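Long-range contacts in GDSL-like protein (Roseburia intestinalis L1-82, PDB 6HFZ), which acts as a two-domain esterase of the SGNH hydrolase clan that removes acetyl groups from acetylated mannans: residues N34-G39 / T73-G78; V103-S108 / P135-V140; H116-Y121 / Q152-R157; L124-Y129 / R160-P165. All blocks are in the same frame, centred on the assembly; numbering follows the deposited sequence. Where two conformers were deposited one is given.

Interaction 1 of 4, residues N34-G39 / T73-G78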
loop_
_atom_site.group_PDB
_atom_site.type_symbol
_atom_site.label_atom_id
_atom_site.label_comp_id
_atom_site.label_asym_id
_atom_site.label_seq_id
_atom_site.Cartn_x
_atom_site.Cartn_y
_atom_site.Cartn_z
ATOM N N ASN A 34 -1.590 -16.426 11.362
ATOM C CA ASN A 34 -0.923 -15.724 10.296
ATOM C C ASN A 34 -0.939 -14.213 10.607
ATOM O O ASN A 34 -1.984 -13.635 10.733
ATOM C CB ASN A 34 -1.645 -16.031 8.983
ATOM C CG ASN A 34 -1.525 -17.487 8.574
ATOM O OD1 ASN A 34 -0.505 -18.127 8.811
ATOM N ND2 ASN A 34 -2.531 -18.007 7.902
ATOM N N ILE A 35 0.245 -13.633 10.753
ATOM C CA ILE A 35 0.442 -12.246 11.150
ATOM C C ILE A 35 0.922 -11.466 9.917
ATOM O O ILE A 35 2.043 -11.735 9.458
ATOM C CB ILE A 35 1.477 -12.207 12.291
ATOM C CG1 ILE A 35 1.107 -13.130 13.465
ATOM C CG2 ILE A 35 1.734 -10.771 12.755
ATOM C CD1 ILE A 35 -0.225 -12.842 14.129
ATOM N N ALA A 36 0.107 -10.520 9.407
ATOM C CA ALA A 36 0.389 -9.897 8.152
ATOM C C ALA A 36 0.514 -8.375 8.274
ATOM O O ALA A 36 -0.034 -7.754 9.162
ATOM C CB ALA A 36 -0.653 -10.277 7.152
ATOM N N PHE A 37 1.174 -7.817 7.269
ATOM C CA PHE A 37 1.444 -6.382 7.169
ATOM C C PHE A 37 1.321 -5.939 5.716
ATOM O O PHE A 37 1.932 -6.532 4.863
ATOM C CB PHE A 37 2.868 -6.083 7.637
ATOM C CG PHE A 37 3.191 -6.616 9.004
ATOM C CD1 PHE A 37 3.516 -7.954 9.180
ATOM C CD2 PHE A 37 3.219 -5.778 10.116
ATOM C CE1 PHE A 37 3.824 -8.447 10.428
ATOM C CE2 PHE A 37 3.456 -6.297 11.373
ATOM C CZ PHE A 37 3.781 -7.621 11.520
ATOM N N LEU A 38 0.500 -4.899 5.462
ATOM C CA LEU A 38 0.281 -4.355 4.143
ATOM C C LEU A 38 0.587 -2.854 4.218
ATOM O O LEU A 38 0.028 -2.128 4.995
ATOM C CB LEU A 38 -1.155 -4.634 3.688
ATOM C CG LEU A 38 -1.514 -4.163 2.270
ATOM C CD1 LEU A 38 -0.916 -5.103 1.248
ATOM C CD2 LEU A 38 -3.029 -4.090 2.095
ATOM N N GLY A 39 1.500 -2.416 3.384
ATOM C CA GLY A 39 1.994 -1.070 3.458
ATOM C C GLY A 39 3.018 -0.777 2.382
ATOM O O GLY A 39 3.185 -1.579 1.457
ATOM N N THR A 73 3.095 -17.360 11.473
ATOM C CA THR A 73 3.609 -17.206 10.135
ATOM C C THR A 73 3.663 -15.703 9.808
ATOM O O THR A 73 2.687 -15.027 10.063
ATOM C CB THR A 73 2.743 -17.935 9.100
ATOM O OG1 THR A 73 2.755 -19.326 9.443
ATOM C CG2 THR A 73 3.261 -17.796 7.682
ATOM N N TYR A 74 4.807 -15.273 9.290
ATOM C CA TYR A 74 5.139 -13.851 8.994
ATOM C C TYR A 74 4.810 -13.562 7.527
ATOM O O TYR A 74 5.371 -14.220 6.653
ATOM C CB TYR A 74 6.612 -13.591 9.270
ATOM C CG TYR A 74 7.147 -12.210 8.946
ATOM C CD1 TYR A 74 6.683 -11.075 9.599
ATOM C CD2 TYR A 74 8.178 -12.046 8.048
ATOM C CE1 TYR A 74 7.178 -9.814 9.315
ATOM C CE2 TYR A 74 8.741 -10.797 7.807
ATOM C CZ TYR A 74 8.232 -9.669 8.424
ATOM O OH TYR A 74 8.888 -8.495 8.131
ATOM N N ILE A 75 3.864 -12.633 7.276
ATOM C CA ILE A 75 3.458 -12.228 5.938
ATOM C C ILE A 75 3.735 -10.730 5.757
ATOM O O ILE A 75 2.996 -9.937 6.298
ATOM C CB ILE A 75 1.980 -12.555 5.682
ATOM C CG1 ILE A 75 1.699 -14.047 5.868
ATOM C CG2 ILE A 75 1.504 -12.058 4.318
ATOM C CD1 ILE A 75 0.303 -14.259 6.350
ATOM N N ASN A 76 4.817 -10.404 5.038
ATOM C CA ASN A 76 5.195 -9.019 4.778
ATOM C C ASN A 76 4.844 -8.691 3.339
ATOM O O ASN A 76 5.571 -9.070 2.452
ATOM C CB ASN A 76 6.655 -8.708 5.066
ATOM C CG ASN A 76 6.895 -7.213 5.038
ATOM O OD1 ASN A 76 6.337 -6.513 4.193
ATOM N ND2 ASN A 76 7.686 -6.728 5.980
ATOM N N ALA A 77 3.745 -7.940 3.179
ATOM C CA ALA A 77 3.190 -7.559 1.885
ATOM C C ALA A 77 3.448 -6.070 1.615
ATOM O O ALA A 77 2.675 -5.408 0.919
ATOM C CB ALA A 77 1.729 -7.869 1.832
ATOM N N GLY A 78 4.526 -5.530 2.172
ATOM C CA GLY A 78 4.983 -4.166 1.872
ATOM C C GLY A 78 5.613 -4.066 0.482
ATOM O O GLY A 78 6.365 -4.975 0.075
#
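I35 and F37 of strand 34-39 join T73, I75 and A77 of strand 73-78 by backbone bonds in a parallel pairing. Strand 71-78 is an outermost strand of the central six-stranded sheet of this SGNH hydrolase. I35 N donates to T73 O over 2.9 Å. I75 N donates to I35 O, and F37 N donates to I75 O. A77 N ends the series on F37 O at 2.8 Å. The F37 bond is the most bent, with an N-H...O angle of 137°. I75 O also takes a CA-H...O contact from A36 CA at 3.2 Å and lies in plane at the edge of the F37 ring.

Apolar contacts form on both faces. On one, A36 CB meets I75 CB at 3.8 Å, and I75 CD1 reaches N34 CB at 3.7 Å. On the other, F37 CE1 meets Y74 CE1 at 3.8 Å. These two side chains cross at about a right angle, with ring planes 59° apart. A56 of helix 55-66 touches both side chains.

N76 CG stands anti to its backbone N (chi1 -169°), on the face of F37 and Y74. N76 ND2 donates to Y74 OH and also bonds T43 O. N76 OD1 accepts from G78 N at 2.9 Å in an Asx turn. The amide is engaged at both ends, which probably fixes its rotation.

Interaction 2 of 4, residues V103-S108 / P135-V140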
loop_
_atom_site.group_PDB
_atom_site.type_symbol
_atom_site.label_atom_id
_atom_site.label_comp_id
_atom_site.label_asym_id
_atom_site.label_seq_id
_atom_site.Cartn_x
_atom_site.Cartn_y
_atom_site.Cartn_z
ATOM N N VAL A 103 -3.854 -8.152 10.524
ATOM C CA VAL A 103 -3.378 -7.323 9.429
ATOM C C VAL A 103 -3.108 -5.913 9.974
ATOM O O VAL A 103 -4.030 -5.296 10.489
ATOM C CB VAL A 103 -4.427 -7.208 8.299
ATOM C CG1 VAL A 103 -3.922 -6.273 7.194
ATOM C CG2 VAL A 103 -4.791 -8.583 7.744
ATOM N N ILE A 104 -1.866 -5.462 9.840
ATOM C CA ILE A 104 -1.512 -4.026 9.954
ATOM C C ILE A 104 -1.586 -3.384 8.574
ATOM O O ILE A 104 -1.026 -3.943 7.572
ATOM C CB ILE A 104 -0.127 -3.841 10.591
ATOM C CG1 ILE A 104 -0.274 -3.912 12.113
ATOM C CG2 ILE A 104 0.529 -2.510 10.124
ATOM C CD1 ILE A 104 1.019 -3.987 12.884
ATOM N N ILE A 105 -2.272 -2.243 8.520
ATOM C CA ILE A 105 -2.354 -1.468 7.331
ATOM C C ILE A 105 -1.580 -0.158 7.542
ATOM O O ILE A 105 -1.857 0.577 8.465
ATOM C CB ILE A 105 -3.813 -1.207 6.938
ATOM C CG1 ILE A 105 -4.567 -2.487 6.592
ATOM C CG2 ILE A 105 -3.860 -0.215 5.794
ATOM C CD1 ILE A 105 -6.008 -2.277 6.353
ATOM N N GLU A 106 -0.621 0.137 6.661
ATOM C CA GLU A 106 0.369 1.179 6.911
ATOM C C GLU A 106 0.654 1.947 5.616
ATOM O O GLU A 106 1.594 1.591 4.869
ATOM C CB GLU A 106 1.617 0.486 7.461
ATOM C CG GLU A 106 2.733 1.388 7.951
ATOM C CD GLU A 106 3.601 2.041 6.897
ATOM O OE1 GLU A 106 3.527 3.307 6.803
ATOM O OE2 GLU A 106 4.306 1.304 6.128
ATOM N N PHE A 107 -0.150 2.992 5.364
ATOM C CA PHE A 107 -0.065 3.767 4.120
ATOM C C PHE A 107 -0.081 5.284 4.386
ATOM O O PHE A 107 -0.218 6.072 3.460
ATOM C CB PHE A 107 -1.201 3.392 3.157
ATOM C CG PHE A 107 -1.009 2.088 2.431
ATOM C CD1 PHE A 107 0.066 1.916 1.549
ATOM C CD2 PHE A 107 -1.847 1.013 2.663
ATOM C CE1 PHE A 107 0.226 0.727 0.844
ATOM C CE2 PHE A 107 -1.615 -0.207 2.029
ATOM C CZ PHE A 107 -0.617 -0.333 1.090
ATOM N N SER A 108 -0.021 5.702 5.662
ATOM C CA SER A 108 -0.222 7.125 6.007
ATOM C C SER A 108 0.945 8.056 5.629
ATOM O O SER A 108 0.756 9.291 5.736
ATOM C CB SER A 108 -0.615 7.275 7.483
ATOM O OG SER A 108 -1.725 6.425 7.767
ATOM N N PRO A 135 -10.130 -10.946 9.538
ATOM C CA PRO A 135 -8.947 -10.624 10.333
ATOM C C PRO A 135 -9.124 -9.418 11.264
ATOM O O PRO A 135 -9.864 -8.516 10.971
ATOM C CB PRO A 135 -7.894 -10.290 9.274
ATOM C CG PRO A 135 -8.712 -9.760 8.138
ATOM C CD PRO A 135 -9.931 -10.660 8.107
ATOM N N ALA A 136 -8.442 -9.466 12.414
ATOM C CA ALA A 136 -8.208 -8.288 13.217
ATOM C C ALA A 136 -7.363 -7.324 12.383
ATOM O O ALA A 136 -6.397 -7.746 11.733
ATOM C CB ALA A 136 -7.497 -8.637 14.496
ATOM N N VAL A 137 -7.779 -6.063 12.377
ATOM C CA VAL A 137 -7.098 -5.020 11.604
ATOM C C VAL A 137 -6.649 -3.926 12.572
ATOM O O VAL A 137 -7.428 -3.495 13.424
ATOM C CB VAL A 137 -8.024 -4.447 10.527
ATOM C CG1 VAL A 137 -7.384 -3.283 9.765
ATOM C CG2 VAL A 137 -8.496 -5.512 9.547
ATOM N N LEU A 138 -5.377 -3.521 12.454
ATOM C CA LEU A 138 -4.806 -2.409 13.200
ATOM C C LEU A 138 -4.203 -1.419 12.192
ATOM O O LEU A 138 -3.359 -1.829 11.342
ATOM C CB LEU A 138 -3.734 -2.951 14.146
ATOM C CG LEU A 138 -2.854 -1.918 14.842
ATOM C CD1 LEU A 138 -3.705 -1.116 15.795
ATOM C CD2 LEU A 138 -1.704 -2.615 15.558
ATOM N N LEU A 139 -4.599 -0.153 12.276
ATOM C CA LEU A 139 -4.047 0.856 11.378
ATOM C C LEU A 139 -2.791 1.434 12.030
ATOM O O LEU A 139 -2.751 1.679 13.264
ATOM C CB LEU A 139 -5.084 1.943 11.081
ATOM C CG LEU A 139 -6.439 1.473 10.568
ATOM C CD1 LEU A 139 -7.271 2.641 10.131
ATOM C CD2 LEU A 139 -6.329 0.504 9.404
ATOM N N VAL A 140 -1.731 1.608 11.232
ATOM C CA VAL A 140 -0.535 2.230 11.752
ATOM C C VAL A 140 -0.223 3.484 10.925
ATOM O O VAL A 140 -0.171 3.453 9.697
ATOM C CB VAL A 140 0.648 1.236 11.744
ATOM C CG1 VAL A 140 1.975 1.922 12.028
ATOM C CG2 VAL A 140 0.437 0.087 12.728
HETATM O O HOH W 1 1.524 4.737 7.902
HETATM O O HOH W 2 -2.174 3.608 7.509
#
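V103 N donates to A136 O over 2.8 Å, one of four backbone bonds between parallel strands 103-106 and 136-140. The strands form a beta-alpha-beta unit with helix 115-129, in the alpha/beta fold of SGNH hydrolases. L138 N bonds V103 O, I105 N bonds L138 O, and V140 N bonds I105 O. The last is nearly straight, at 175°. The axes of the short strand segments cross at 26°.

I104 carries one face. Its CG1 lies beside L138 CD2 at 3.9 Å. Its CG2, anti to the backbone N, meets V140 CG2 at 3.7 Å. An alanine at I104 would probably leave L138 CD2 and V140 CG2 without these neighbours and open a gap between them. On the other face I105 CD1 meets V137 CG1 at 3.8 Å, and I105 CB lies beside L139 CD2. V103 CG2 packs on P135 CB.

Helices back both faces. I206 of helix 196-215 touches L138 and V140. Y121 of helix 115-129 touches I105 and L139.

Past the bonded pairs the chains part, and two waters link them. One accepts from F107 N, donates to V140 O and is hydrogen-bonded to S108 OG. That hydroxyl also bonds H155 and H141. E106 is anchored by OE2 to T43 and by OE1 to N142. The second water accepts from S108 N and donates to E106 OE1 at 2.7 Å and to V140 O at 2.8 Å.

Interaction 3 of 4, residues H116-Y121 / Q152-R157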
loop_
_atom_site.group_PDB
_atom_site.type_symbol
_atom_site.label_atom_id
_atom_site.label_comp_id
_atom_site.label_asym_id
_atom_site.label_seq_id
_atom_site.Cartn_x
_atom_site.Cartn_y
_atom_site.Cartn_z
ATOM N N HIS A 116 -9.357 11.693 -2.374
ATOM C CA HIS A 116 -9.046 10.569 -3.269
ATOM C C HIS A 116 -8.495 9.381 -2.463
ATOM O O HIS A 116 -8.994 8.270 -2.605
ATOM C CB HIS A 116 -8.061 11.024 -4.350
ATOM C CG HIS A 116 -7.532 9.904 -5.170
ATOM N ND1 HIS A 116 -8.291 9.262 -6.141
ATOM C CD2 HIS A 116 -6.341 9.261 -5.133
ATOM C CE1 HIS A 116 -7.578 8.276 -6.656
ATOM N NE2 HIS A 116 -6.378 8.265 -6.069
ATOM N N PHE A 117 -7.454 9.619 -1.653
ATOM C CA PHE A 117 -6.852 8.583 -0.826
ATOM C C PHE A 117 -7.748 8.147 0.337
ATOM O O PHE A 117 -7.690 6.985 0.760
ATOM C CB PHE A 117 -5.416 8.993 -0.448
ATOM C CG PHE A 117 -4.474 8.878 -1.621
ATOM C CD1 PHE A 117 -4.148 7.637 -2.163
ATOM C CD2 PHE A 117 -3.917 10.015 -2.204
ATOM C CE1 PHE A 117 -3.331 7.546 -3.279
ATOM C CE2 PHE A 117 -3.064 9.917 -3.295
ATOM C CZ PHE A 117 -2.772 8.681 -3.828
HETATM N N MSE A 118 -8.597 9.040 0.858
HETATM C CA MSE A 118 -9.611 8.603 1.810
HETATM C C MSE A 118 -10.470 7.517 1.158
HETATM O O MSE A 118 -10.789 6.502 1.790
HETATM C CB MSE A 118 -10.525 9.670 2.411
HETATM C CG MSE A 118 -11.217 9.075 3.604
HETATM SE SE MSE A 118 -12.110 10.474 4.674
HETATM C CE MSE A 118 -12.648 11.638 3.176
ATOM N N GLU A 119 -10.826 7.731 -0.109
ATOM C CA GLU A 119 -11.693 6.803 -0.833
ATOM C C GLU A 119 -10.977 5.475 -1.130
ATOM O O GLU A 119 -11.545 4.408 -0.903
ATOM C CB GLU A 119 -12.212 7.474 -2.109
ATOM C CG GLU A 119 -13.312 6.671 -2.781
ATOM C CD GLU A 119 -13.952 7.295 -4.018
ATOM O OE1 GLU A 119 -13.586 8.433 -4.399
ATOM O OE2 GLU A 119 -14.790 6.637 -4.631
ATOM N N THR A 120 -9.726 5.544 -1.596
ATOM C CA THR A 120 -8.974 4.313 -1.870
ATOM C C THR A 120 -8.732 3.537 -0.564
ATOM O O THR A 120 -8.853 2.305 -0.532
ATOM C CB THR A 120 -7.701 4.537 -2.689
ATOM O OG1 THR A 120 -6.790 5.314 -1.896
ATOM C CG2 THR A 120 -7.941 5.267 -3.994
ATOM N N TYR A 121 -8.305 4.212 0.507
ATOM C CA TYR A 121 -8.105 3.547 1.808
ATOM C C TYR A 121 -9.397 2.921 2.345
ATOM O O TYR A 121 -9.359 1.826 2.908
ATOM C CB TYR A 121 -7.545 4.577 2.768
ATOM C CG TYR A 121 -6.914 4.117 4.041
ATOM C CD1 TYR A 121 -5.573 3.788 4.064
ATOM C CD2 TYR A 121 -7.599 4.230 5.247
ATOM C CE1 TYR A 121 -4.929 3.520 5.249
ATOM C CE2 TYR A 121 -6.967 3.955 6.441
ATOM C CZ TYR A 121 -5.627 3.599 6.436
ATOM O OH TYR A 121 -4.940 3.395 7.606
ATOM N N GLN A 152 -2.970 10.919 8.153
ATOM C CA GLN A 152 -3.785 10.370 9.234
ATOM C C GLN A 152 -5.120 11.137 9.368
ATOM O O GLN A 152 -6.075 10.561 9.899
ATOM C CB GLN A 152 -2.988 10.405 10.538
ATOM C CG GLN A 152 -3.695 9.852 11.765
ATOM C CD GLN A 152 -2.787 9.929 12.971
ATOM O OE1 GLN A 152 -1.549 9.967 12.852
ATOM N NE2 GLN A 152 -3.385 9.935 14.154
ATOM N N LEU A 153 -5.226 12.379 8.877
ATOM C CA LEU A 153 -6.510 13.064 8.939
ATOM C C LEU A 153 -7.535 12.238 8.145
ATOM O O LEU A 153 -8.666 12.042 8.576
ATOM C CB LEU A 153 -6.422 14.461 8.343
ATOM C CG LEU A 153 -7.735 15.236 8.378
ATOM C CD1 LEU A 153 -8.101 15.630 9.798
ATOM C CD2 LEU A 153 -7.690 16.454 7.485
HETATM N N MSE A 154 -7.129 11.802 6.954
HETATM C CA MSE A 154 -8.001 11.004 6.094
HETATM C C MSE A 154 -8.166 9.596 6.639
HETATM O O MSE A 154 -9.278 9.065 6.740
HETATM C CB MSE A 154 -7.540 10.938 4.619
HETATM C CG MSE A 154 -7.366 12.255 3.919
HETATM SE SE MSE A 154 -9.089 13.205 3.740
HETATM C CE MSE A 154 -8.657 14.444 5.204
ATOM N N HIS A 155 -7.043 8.960 6.976
ATOM C CA HIS A 155 -7.071 7.575 7.402
ATOM C C HIS A 155 -7.826 7.390 8.728
ATOM O O HIS A 155 -8.490 6.350 8.964
ATOM C CB HIS A 155 -5.663 7.020 7.419
ATOM C CG HIS A 155 -5.055 6.973 6.057
ATOM N ND1 HIS A 155 -3.698 6.744 5.871
ATOM C CD2 HIS A 155 -5.606 7.068 4.829
ATOM C CE1 HIS A 155 -3.460 6.749 4.559
ATOM N NE2 HIS A 155 -4.612 6.897 3.897
ATOM N N GLY A 156 -7.675 8.367 9.615
ATOM C CA GLY A 156 -8.311 8.350 10.925
ATOM C C GLY A 156 -9.829 8.424 10.837
ATOM O O GLY A 156 -10.525 7.885 11.722
ATOM N N ARG A 157 -10.345 9.135 9.840
ATOM C CA ARG A 157 -11.794 9.207 9.607
ATOM C C ARG A 157 -12.320 7.820 9.288
ATOM O O ARG A 157 -13.434 7.454 9.723
ATOM C CB ARG A 157 -12.153 10.164 8.477
ATOM C CG ARG A 157 -11.882 11.617 8.825
ATOM C CD ARG A 157 -12.007 12.518 7.606
ATOM N NE ARG A 157 -12.024 13.926 7.989
ATOM C CZ ARG A 157 -11.690 14.944 7.195
ATOM N NH1 ARG A 157 -11.497 14.753 5.901
ATOM N NH2 ARG A 157 -11.504 16.150 7.718
#
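Y121 and H155 meet ring on ring through their first torsions. Y121 CG is anti to its backbone N (chi1 -164°), while H155 CG is anti to its carbonyl carbon and beside its backbone N. The rings form a face-to-face stack with centroids 3.5 Å apart and planes at 7°. H155 CD2 sits over the centre of the phenol ring, and Y121 CE1 over the centre of the imidazole. The closest pair is Y121 CD1 and H155 NE2, at 3.3 Å. H155 CB adds a CH-pi contact over the same face of Y121. Besides the S108 bond, the imidazole has a second one, from NE2 to D111 OD2. These bonds probably fix the rotation of the ring, and the carboxylate of D111 would probably polarise it.

Beside the stack, two selenomethionines cross at about a right angle. M118 CB meets M154 CB at 3.9 Å, and M118 CG lies 3.7 Å from M154 O. Here the backbones come close, with M118 CA and M154 CA 5.2 Å apart. M118 was modelled in two conformers, so its contact with R157 CD is less certain.

The short helix axes approach to 8.9 Å at a crossing angle of -37°. I158, the next residue of helix 152-161, touches M118 and Y121. Y121 also rests on H141 of strand 136-141 and on S84 of helix 84-96. The helix pair therefore packs against the central sheet.

Interaction 4 of 4, residues L124-Y129 / R160-P165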
loop_
_atom_site.group_PDB
_atom_site.type_symbol
_atom_site.label_atom_id
_atom_site.label_comp_id
_atom_site.label_asym_id
_atom_site.label_seq_id
_atom_site.Cartn_x
_atom_site.Cartn_y
_atom_site.Cartn_z
ATOM N N LEU A 124 -9.834 -0.299 0.553
ATOM C CA LEU A 124 -8.901 -1.295 1.070
ATOM C C LEU A 124 -9.384 -1.843 2.412
ATOM O O LEU A 124 -9.414 -3.116 2.633
ATOM C CB LEU A 124 -7.512 -0.660 1.213
ATOM C CG LEU A 124 -6.502 -1.560 1.927
ATOM C CD1 LEU A 124 -6.235 -2.860 1.150
ATOM C CD2 LEU A 124 -5.196 -0.802 2.191
ATOM N N VAL A 125 -9.744 -0.945 3.337
ATOM C CA VAL A 125 -10.191 -1.354 4.666
ATOM C C VAL A 125 -11.434 -2.271 4.554
ATOM O O VAL A 125 -11.521 -3.321 5.229
ATOM C CB VAL A 125 -10.423 -0.142 5.598
ATOM C CG1 VAL A 125 -11.167 -0.525 6.870
ATOM C CG2 VAL A 125 -9.131 0.586 5.925
ATOM N N ARG A 126 -12.459 -1.817 3.824
ATOM C CA ARG A 126 -13.677 -2.643 3.623
ATOM C C ARG A 126 -13.304 -4.036 3.099
ATOM O O ARG A 126 -13.799 -5.049 3.611
ATOM C CB ARG A 126 -14.687 -1.948 2.720
ATOM C CG ARG A 126 -15.324 -0.727 3.364
ATOM C CD ARG A 126 -16.271 -0.029 2.436
ATOM N NE ARG A 126 -17.426 -0.880 2.176
ATOM C CZ ARG A 126 -18.563 -0.842 2.868
ATOM N NH1 ARG A 126 -18.669 -0.083 3.947
ATOM N NH2 ARG A 126 -19.608 -1.547 2.431
ATOM N N LYS A 127 -12.449 -4.114 2.070
ATOM C CA LYS A 127 -12.121 -5.399 1.461
ATOM C C LYS A 127 -11.447 -6.315 2.485
ATOM O O LYS A 127 -11.675 -7.505 2.530
ATOM C CB LYS A 127 -11.248 -5.192 0.221
ATOM C CG LYS A 127 -10.636 -6.450 -0.408
ATOM C CD LYS A 127 -9.974 -6.241 -1.738
ATOM C CE LYS A 127 -10.960 -5.999 -2.852
ATOM N NZ LYS A 127 -10.346 -5.351 -4.040
ATOM N N VAL A 128 -10.466 -5.780 3.227
ATOM C CA VAL A 128 -9.742 -6.631 4.180
ATOM C C VAL A 128 -10.658 -7.045 5.337
ATOM O O VAL A 128 -10.666 -8.214 5.757
ATOM C CB VAL A 128 -8.448 -5.940 4.656
ATOM C CG1 VAL A 128 -7.791 -6.697 5.789
ATOM C CG2 VAL A 128 -7.468 -5.702 3.511
ATOM N N TYR A 129 -11.428 -6.108 5.864
ATOM C CA TYR A 129 -12.214 -6.300 7.075
ATOM C C TYR A 129 -13.324 -7.335 6.810
ATOM O O TYR A 129 -13.617 -8.148 7.672
ATOM C CB TYR A 129 -12.788 -4.971 7.544
ATOM C CG TYR A 129 -13.558 -4.980 8.845
ATOM C CD1 TYR A 129 -12.928 -5.154 10.072
ATOM C CD2 TYR A 129 -14.939 -4.875 8.849
ATOM C CE1 TYR A 129 -13.646 -5.118 11.263
ATOM C CE2 TYR A 129 -15.668 -4.824 10.037
ATOM C CZ TYR A 129 -15.016 -4.946 11.246
ATOM O OH TYR A 129 -15.710 -4.854 12.427
ATOM N N ARG A 160 -12.273 5.653 12.561
ATOM C CA ARG A 160 -13.369 5.922 13.520
ATOM C C ARG A 160 -14.674 5.374 12.911
ATOM O O ARG A 160 -15.521 4.795 13.647
ATOM C CB ARG A 160 -13.402 7.424 13.837
ATOM C CG ARG A 160 -12.283 7.885 14.765
ATOM C CD ARG A 160 -12.396 9.341 15.179
ATOM N NE ARG A 160 -12.412 10.248 14.060
ATOM C CZ ARG A 160 -11.326 10.774 13.506
ATOM N NH1 ARG A 160 -10.106 10.441 13.926
ATOM N NH2 ARG A 160 -11.501 11.687 12.579
ATOM N N HIS A 161 -14.802 5.485 11.582
ATOM C CA HIS A 161 -16.025 5.016 10.861
ATOM C C HIS A 161 -16.227 3.510 11.104
ATOM O O HIS A 161 -17.371 3.061 11.301
ATOM C CB HIS A 161 -16.008 5.334 9.368
ATOM C CG HIS A 161 -17.350 5.177 8.709
ATOM N ND1 HIS A 161 -18.394 6.019 8.999
ATOM C CD2 HIS A 161 -17.815 4.281 7.801
ATOM C CE1 HIS A 161 -19.464 5.653 8.305
ATOM N NE2 HIS A 161 -19.131 4.601 7.534
ATOM N N TYR A 162 -15.143 2.730 11.120
ATOM C CA TYR A 162 -15.238 1.226 11.215
ATOM C C TYR A 162 -14.909 0.740 12.619
ATOM O O TYR A 162 -14.862 -0.470 12.805
ATOM C CB TYR A 162 -14.370 0.543 10.149
ATOM C CG TYR A 162 -14.915 0.838 8.780
ATOM C CD1 TYR A 162 -16.007 0.128 8.326
ATOM C CD2 TYR A 162 -14.439 1.878 7.994
ATOM C CE1 TYR A 162 -16.603 0.410 7.110
ATOM C CE2 TYR A 162 -15.011 2.151 6.757
ATOM C CZ TYR A 162 -16.105 1.417 6.320
ATOM O OH TYR A 162 -16.733 1.706 5.131
ATOM N N ASN A 163 -14.630 1.661 13.565
ATOM C CA ASN A 163 -14.245 1.300 14.940
ATOM C C ASN A 163 -12.985 0.432 14.946
ATOM O O ASN A 163 -12.914 -0.592 15.663
ATOM C CB ASN A 163 -15.440 0.671 15.655
ATOM C CG ASN A 163 -16.479 1.719 15.991
ATOM O OD1 ASN A 163 -16.232 2.576 16.832
ATOM N ND2 ASN A 163 -17.627 1.694 15.335
ATOM N N LEU A 164 -11.966 0.855 14.172
ATOM C CA LEU A 164 -10.716 0.133 14.121
ATOM C C LEU A 164 -9.689 0.738 15.044
ATOM O O LEU A 164 -9.549 1.956 15.117
ATOM C CB LEU A 164 -10.160 0.105 12.697
ATOM C CG LEU A 164 -11.024 -0.604 11.661
ATOM C CD1 LEU A 164 -10.398 -0.475 10.275
ATOM C CD2 LEU A 164 -11.197 -2.049 12.017
ATOM N N PRO A 165 -8.916 -0.117 15.731
ATOM C CA PRO A 165 -7.770 0.365 16.503
ATOM C C PRO A 165 -6.723 0.993 15.584
ATOM O O PRO A 165 -6.530 0.512 14.465
ATOM C CB PRO A 165 -7.230 -0.870 17.221
ATOM C CG PRO A 165 -7.825 -2.064 16.499
ATOM C CD PRO A 165 -9.083 -1.570 15.803
HETATM O O HOH W 3 -14.607 -3.010 14.346
#
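V125, R126 and Y129 on helix 124-129 meet Y162 and L164 where helix 152-161 runs out into a loop. R126 NH1 donates to Y162 OH over 2.9 Å, with an N-H...O angle of 165°. The hydroxyl lies in the guanidinium plane, at its edge. The two side chains cross at about a right angle, with their planes 64° apart. R126 bends at chi3 (67°), which turns NE back from an extended course. R126 CD also lies 3.2 Å from Y162 OH. The same hydroxyl bonds E122, and R126 NE forms a salt bridge with E236. A leucine in place of R126 would probably leave Y162 OH without this donor and E236 without its mate.

The helix ends in a Schellman motif, with N163 at positive phi. Next along the chain, L164 turns its side chain toward the other helix. L164 CD1 and V125 CG1 meet tip to tip at 3.5 Å, tighter than usual for two carbons. L164 CD2 crosses to Y129 CE1 at 4.0 Å. A water sits 2.9 Å from Y129 OH and 3.0 Å from Y162 O.

Interactions 1 and 2 belong to one sheet, where strands 32-39 and 102-106 are neighbours. L38 N bonds I104 O, and L38 O receives E106 N. Interaction 2 is wholly buried; interaction 1 lies on an outermost strand of that sheet and is partly buried. Both rely on backbone bonds. Interaction 3 joins helices 115-129 and 152-161; interaction 4 joins helix 115-129 to the end of helix 152-161 and the loop after it. Both are buried and rely on side chains: a ring stack in one, an arginine-tyrosine bond and apolar tips in the other. S108 links interaction 2 to interaction 3, and P165 O accepts from L139 N, joining interaction 4 to the sheet. Interactions 1 and 3 do not touch.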